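Local coordinates for protein octaprenyl-diphosphate synthase (Roseobacter denitrificans, PDB 4JXN) that probably extends farnesyl diphosphate with five isopentenyl diphosphate units to all-trans-octaprenyl diphosphate, the precursor of isoprenoid quinone side chains, as a magnesium-dependent enzyme, at residues 164-169 / 268-273; 220-225 / 245-250. One frame throughout, in Å; residues are numbered along the deposited sequence.

Interaction 1 of 2, residues 164-169 / 268-273; sequences QNLATT and TIEKGK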
# COMPACT_ATOMS: atom_id res chain seq x y z
N GLN A 164 -14.78 -3.13 19.92
CA GLN A 164 -14.66 -3.69 21.27
C GLN A 164 -14.38 -2.60 22.30
O GLN A 164 -13.63 -2.82 23.25
CB GLN A 164 -13.58 -4.78 21.32
CG GLN A 164 -13.68 -5.82 20.20
CD GLN A 164 -12.35 -6.12 19.54
OE1 GLN A 164 -11.35 -6.36 20.20
NE2 GLN A 164 -12.34 -6.10 18.21
N ASN A 165 -15.00 -1.43 22.11
CA ASN A 165 -14.76 -0.27 22.98
C ASN A 165 -16.02 0.58 23.21
O ASN A 165 -16.29 1.54 22.49
CB ASN A 165 -13.64 0.60 22.39
CG ASN A 165 -13.17 1.69 23.35
OD1 ASN A 165 -13.97 2.48 23.85
ND2 ASN A 165 -11.87 1.73 23.59
N LEU A 166 -16.76 0.25 24.27
CA LEU A 166 -18.07 0.85 24.55
C LEU A 166 -18.04 2.36 24.85
O LEU A 166 -19.09 2.96 25.13
CB LEU A 166 -18.77 0.13 25.71
CG LEU A 166 -18.89 -1.40 25.67
CD1 LEU A 166 -19.63 -1.90 26.91
CD2 LEU A 166 -19.58 -1.91 24.41
N ALA A 167 -16.86 2.98 24.81
CA ALA A 167 -16.75 4.43 24.94
C ALA A 167 -17.09 5.15 23.62
O ALA A 167 -17.41 6.34 23.63
CB ALA A 167 -15.34 4.80 25.40
N THR A 168 -17.03 4.41 22.51
CA THR A 168 -17.32 4.93 21.16
C THR A 168 -18.68 5.63 21.02
O THR A 168 -19.73 4.99 21.14
CB THR A 168 -17.28 3.79 20.12
OG1 THR A 168 -16.10 3.00 20.30
CG2 THR A 168 -17.33 4.35 18.70
N THR A 169 -18.66 6.93 20.73
CA THR A 169 -19.88 7.66 20.37
C THR A 169 -20.24 7.37 18.92
O THR A 169 -19.48 6.75 18.18
CB THR A 169 -19.71 9.18 20.55
OG1 THR A 169 -18.50 9.62 19.92
CG2 THR A 169 -19.70 9.55 22.02
N THR A 268 -20.13 -9.17 26.43
CA THR A 268 -20.21 -9.82 25.11
C THR A 268 -19.39 -9.11 24.02
O THR A 268 -19.23 -9.63 22.91
CB THR A 268 -21.68 -9.90 24.63
OG1 THR A 268 -22.28 -8.60 24.73
CG2 THR A 268 -22.48 -10.88 25.47
N ILE A 269 -18.89 -7.92 24.36
CA ILE A 269 -18.17 -7.06 23.44
C ILE A 269 -16.74 -6.85 23.96
O ILE A 269 -15.78 -7.24 23.30
CB ILE A 269 -18.87 -5.68 23.27
CG1 ILE A 269 -20.33 -5.87 22.82
CG2 ILE A 269 -18.12 -4.79 22.30
CD1 ILE A 269 -20.51 -6.57 21.49
N GLU A 270 -16.61 -6.25 25.14
CA GLU A 270 -15.29 -5.96 25.70
C GLU A 270 -14.58 -7.19 26.29
O GLU A 270 -13.36 -7.26 26.26
CB GLU A 270 -15.37 -4.83 26.72
CG GLU A 270 -15.75 -3.50 26.08
CD GLU A 270 -15.58 -2.33 27.02
OE1 GLU A 270 -15.54 -2.56 28.25
OE2 GLU A 270 -15.49 -1.18 26.53
N LYS A 271 -15.35 -8.15 26.80
CA LYS A 271 -14.79 -9.43 27.26
C LYS A 271 -14.90 -10.54 26.21
O LYS A 271 -14.26 -11.57 26.32
CB LYS A 271 -15.47 -9.88 28.55
CG LYS A 271 -15.04 -9.11 29.78
CD LYS A 271 -13.68 -9.58 30.29
CE LYS A 271 -13.38 -9.01 31.66
NZ LYS A 271 -13.46 -7.53 31.68
N GLY A 272 -15.74 -10.34 25.20
CA GLY A 272 -15.92 -11.32 24.13
C GLY A 272 -16.65 -12.60 24.51
O GLY A 272 -16.87 -13.45 23.66
N LYS A 273 -17.05 -12.73 25.78
CA LYS A 273 -17.71 -13.95 26.25
C LYS A 273 -19.19 -13.98 25.88
O LYS A 273 -19.97 -13.15 26.34
CB LYS A 273 -17.56 -14.11 27.77
CG LYS A 273 -16.49 -15.11 28.20
CD LYS A 273 -16.98 -15.98 29.35
CE LYS A 273 -17.90 -17.10 28.87
NZ LYS A 273 -18.90 -17.51 29.89
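A side-chain carboxylate, not a backbone carbonyl, takes the N-H of Leu166: Glu270 OE2 lies 3.0 Å from Leu166 N, with an N-H...O angle of 158°. The donor arrives on the anti side of OE2 and 26° out of the carboxylate plane, so the N-H points fairly straight at OE2 but approaches from outside that plane. Glu270 runs extended beyond CG (chi2 -169°), which carries its CD toward Leu166. There the carboxylate end also lies against Leu166 CG, 3.5 Å from OE2, while Glu270 CG packs 3.6 Å from Gln164 O. The apolar half of the contact is made by Leu166 CD2, which meets Ile269 CG2 at 3.9 Å; Ile269 CG2 also sits 3.8 Å from Gln164 CA. A type I turn from Asn165 to Thr168 shapes the loop. Asn165 OD1 accepts from Ala167 N in an Asx turn, and Asn165 O takes both Thr168 N and Thr168 OG1. The contact lies near the surface: the link between helices 139-162 and 170-196 rests on the C-terminal end of helix 259-270, where Leu166 also touches Trp265 and Val266, and Arg244 NE hydrogen-bonds to Ile269 O.

Interaction 2 of 2, residues 220-225 / 245-250; sequences VDDLLD and KLTMPL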
# COMPACT_ATOMS: atom_id res chain seq x y z
N VAL A 220 -26.74 1.11 5.90
CA VAL A 220 -27.62 0.06 5.39
C VAL A 220 -27.02 -1.31 5.71
O VAL A 220 -27.71 -2.16 6.28
CB VAL A 220 -27.90 0.21 3.88
CG1 VAL A 220 -28.62 -1.02 3.33
CG2 VAL A 220 -28.73 1.47 3.63
N ASP A 221 -25.74 -1.52 5.41
CA ASP A 221 -25.06 -2.78 5.74
C ASP A 221 -25.23 -3.09 7.21
O ASP A 221 -25.64 -4.18 7.58
CB ASP A 221 -23.55 -2.72 5.42
CG ASP A 221 -23.21 -3.18 3.99
OD1 ASP A 221 -24.10 -3.21 3.11
OD2 ASP A 221 -22.03 -3.50 3.75
N ASP A 222 -24.91 -2.11 8.05
CA ASP A 222 -25.05 -2.22 9.50
C ASP A 222 -26.44 -2.71 9.91
O ASP A 222 -26.59 -3.61 10.74
CB ASP A 222 -24.79 -0.86 10.14
CG ASP A 222 -23.33 -0.46 10.11
OD1 ASP A 222 -22.50 -1.21 9.55
OD2 ASP A 222 -23.00 0.61 10.67
N LEU A 223 -27.45 -2.11 9.29
CA LEU A 223 -28.86 -2.42 9.51
C LEU A 223 -29.23 -3.85 9.15
O LEU A 223 -29.91 -4.54 9.91
CB LEU A 223 -29.71 -1.46 8.67
CG LEU A 223 -30.79 -0.61 9.32
CD1 LEU A 223 -30.52 -0.34 10.79
CD2 LEU A 223 -30.94 0.69 8.54
N LEU A 224 -28.80 -4.29 7.96
CA LEU A 224 -29.15 -5.62 7.43
C LEU A 224 -28.42 -6.77 8.13
O LEU A 224 -28.79 -7.93 7.96
CB LEU A 224 -28.90 -5.67 5.92
CG LEU A 224 -29.64 -4.60 5.11
CD1 LEU A 224 -29.44 -4.81 3.61
CD2 LEU A 224 -31.11 -4.60 5.45
N ASP A 225 -27.39 -6.45 8.92
CA ASP A 225 -26.74 -7.45 9.76
C ASP A 225 -27.63 -7.88 10.94
O ASP A 225 -27.23 -8.73 11.73
CB ASP A 225 -25.40 -6.92 10.28
CG ASP A 225 -24.45 -8.02 10.66
OD1 ASP A 225 -24.03 -8.77 9.75
OD2 ASP A 225 -24.12 -8.15 11.86
N LYS A 245 -17.87 -5.73 16.91
CA LYS A 245 -17.64 -4.56 16.09
C LYS A 245 -18.81 -3.62 16.34
O LYS A 245 -19.97 -4.03 16.21
CB LYS A 245 -17.58 -4.99 14.63
CG LYS A 245 -17.24 -3.90 13.62
CD LYS A 245 -16.57 -4.49 12.39
CE LYS A 245 -16.96 -3.76 11.11
NZ LYS A 245 -18.26 -4.25 10.58
N LEU A 246 -18.52 -2.38 16.73
CA LEU A 246 -19.57 -1.44 17.14
C LEU A 246 -20.27 -0.75 15.96
O LEU A 246 -19.89 0.33 15.52
CB LEU A 246 -19.04 -0.41 18.14
CG LEU A 246 -18.79 -0.95 19.56
CD1 LEU A 246 -18.45 0.20 20.49
CD2 LEU A 246 -19.99 -1.73 20.10
N THR A 247 -21.28 -1.45 15.46
CA THR A 247 -22.26 -0.95 14.49
C THR A 247 -23.11 0.17 15.12
O THR A 247 -23.15 0.32 16.35
CB THR A 247 -23.16 -2.14 14.09
OG1 THR A 247 -22.37 -3.33 14.01
CG2 THR A 247 -23.78 -1.94 12.78
N MET A 248 -23.77 0.97 14.30
CA MET A 248 -24.59 2.07 14.82
C MET A 248 -25.74 1.60 15.72
O MET A 248 -25.98 2.19 16.77
CB MET A 248 -25.14 2.94 13.70
CG MET A 248 -25.91 4.17 14.19
SD MET A 248 -26.34 5.34 12.89
CE MET A 248 -24.79 6.21 12.69
N PRO A 249 -26.48 0.57 15.28
CA PRO A 249 -27.54 0.03 16.16
C PRO A 249 -27.04 -0.35 17.56
O PRO A 249 -27.75 -0.14 18.56
CB PRO A 249 -28.00 -1.23 15.43
CG PRO A 249 -27.62 -1.01 14.00
CD PRO A 249 -26.33 -0.26 14.08
N LEU A 250 -25.82 -0.87 17.64
CA LEU A 250 -25.21 -1.23 18.92
C LEU A 250 -24.83 -0.00 19.73
O LEU A 250 -24.98 0.02 20.95
CB LEU A 250 -24.00 -2.14 18.73
CG LEU A 250 -24.34 -3.49 18.08
CD1 LEU A 250 -23.08 -4.20 17.61
CD2 LEU A 250 -25.12 -4.38 19.04
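Asp222 overlaps the methyl CG2 of Thr247, the two side chains sliding past each other in opposite directions. The modelled separation of Asp222 CB and Thr247 CG2 is too short for two carbons, so the exact placing of these two groups is doubtful. Thr247 CG2 stands anti to its own backbone N, and OG1, beside that N, makes a weak bond of 3.3 Å to Lys245 O. Lys245 O also accepts from Thr247 N at 3.0 Å, closing an inverse gamma turn centred on Leu246 just before helix 248-254. Thr247 holds the N-cap position but makes no capping bond. Asp222 OD2 approaches this helix start, 3.7 Å from Met248 N, without a hydrogen bond across the contact; its OD1 is held instead by Gln218 NE2 within its own helix. Packing continues onto Pro249, whose CD lies 4.3 Å from Asp222 CB and whose CG is 4.4 Å from Leu223 CD1. The CB of Leu223 points away, yet its CD1 methyl turns back to reach the proline ring. Lys245 NZ stays 5.3 Å from Asp222 OD1 and forms its salt bridge with Asp240, while Asp225 OD2 accepts from Asp240 N. The sequence Asp-Asp-Leu-Leu-Asp over residues 221-225, at the end of helix 200-224, fits the second aspartate-rich DDxxD motif of all-helical trans-prenyl diphosphate synthases, which in relatives binds substrate diphosphate through magnesium.

Overall arrangement
From the N terminus, helix 139-162 leads into the loop segment 164-169, the first side of interaction 1. The chain then runs through helices 170-196 and 200-224 to 220-225, and after a partly unmodelled loop and helix 239-242 reaches 245-250, closing interaction 2 across 19 intervening residues. Only after helix 248-254 and most of helix 259-270 does 268-273 close interaction 1, across 98 residues, so the shorter closure lies wholly within the longer one. Their centres are about 14 Å apart, and Leu246 bridges them: its CD1 packs against Asn165 and Thr168, its CD2 against Ile269. A surface contact thereby adjoins the buried contact at the C-terminal part of helix 200-224.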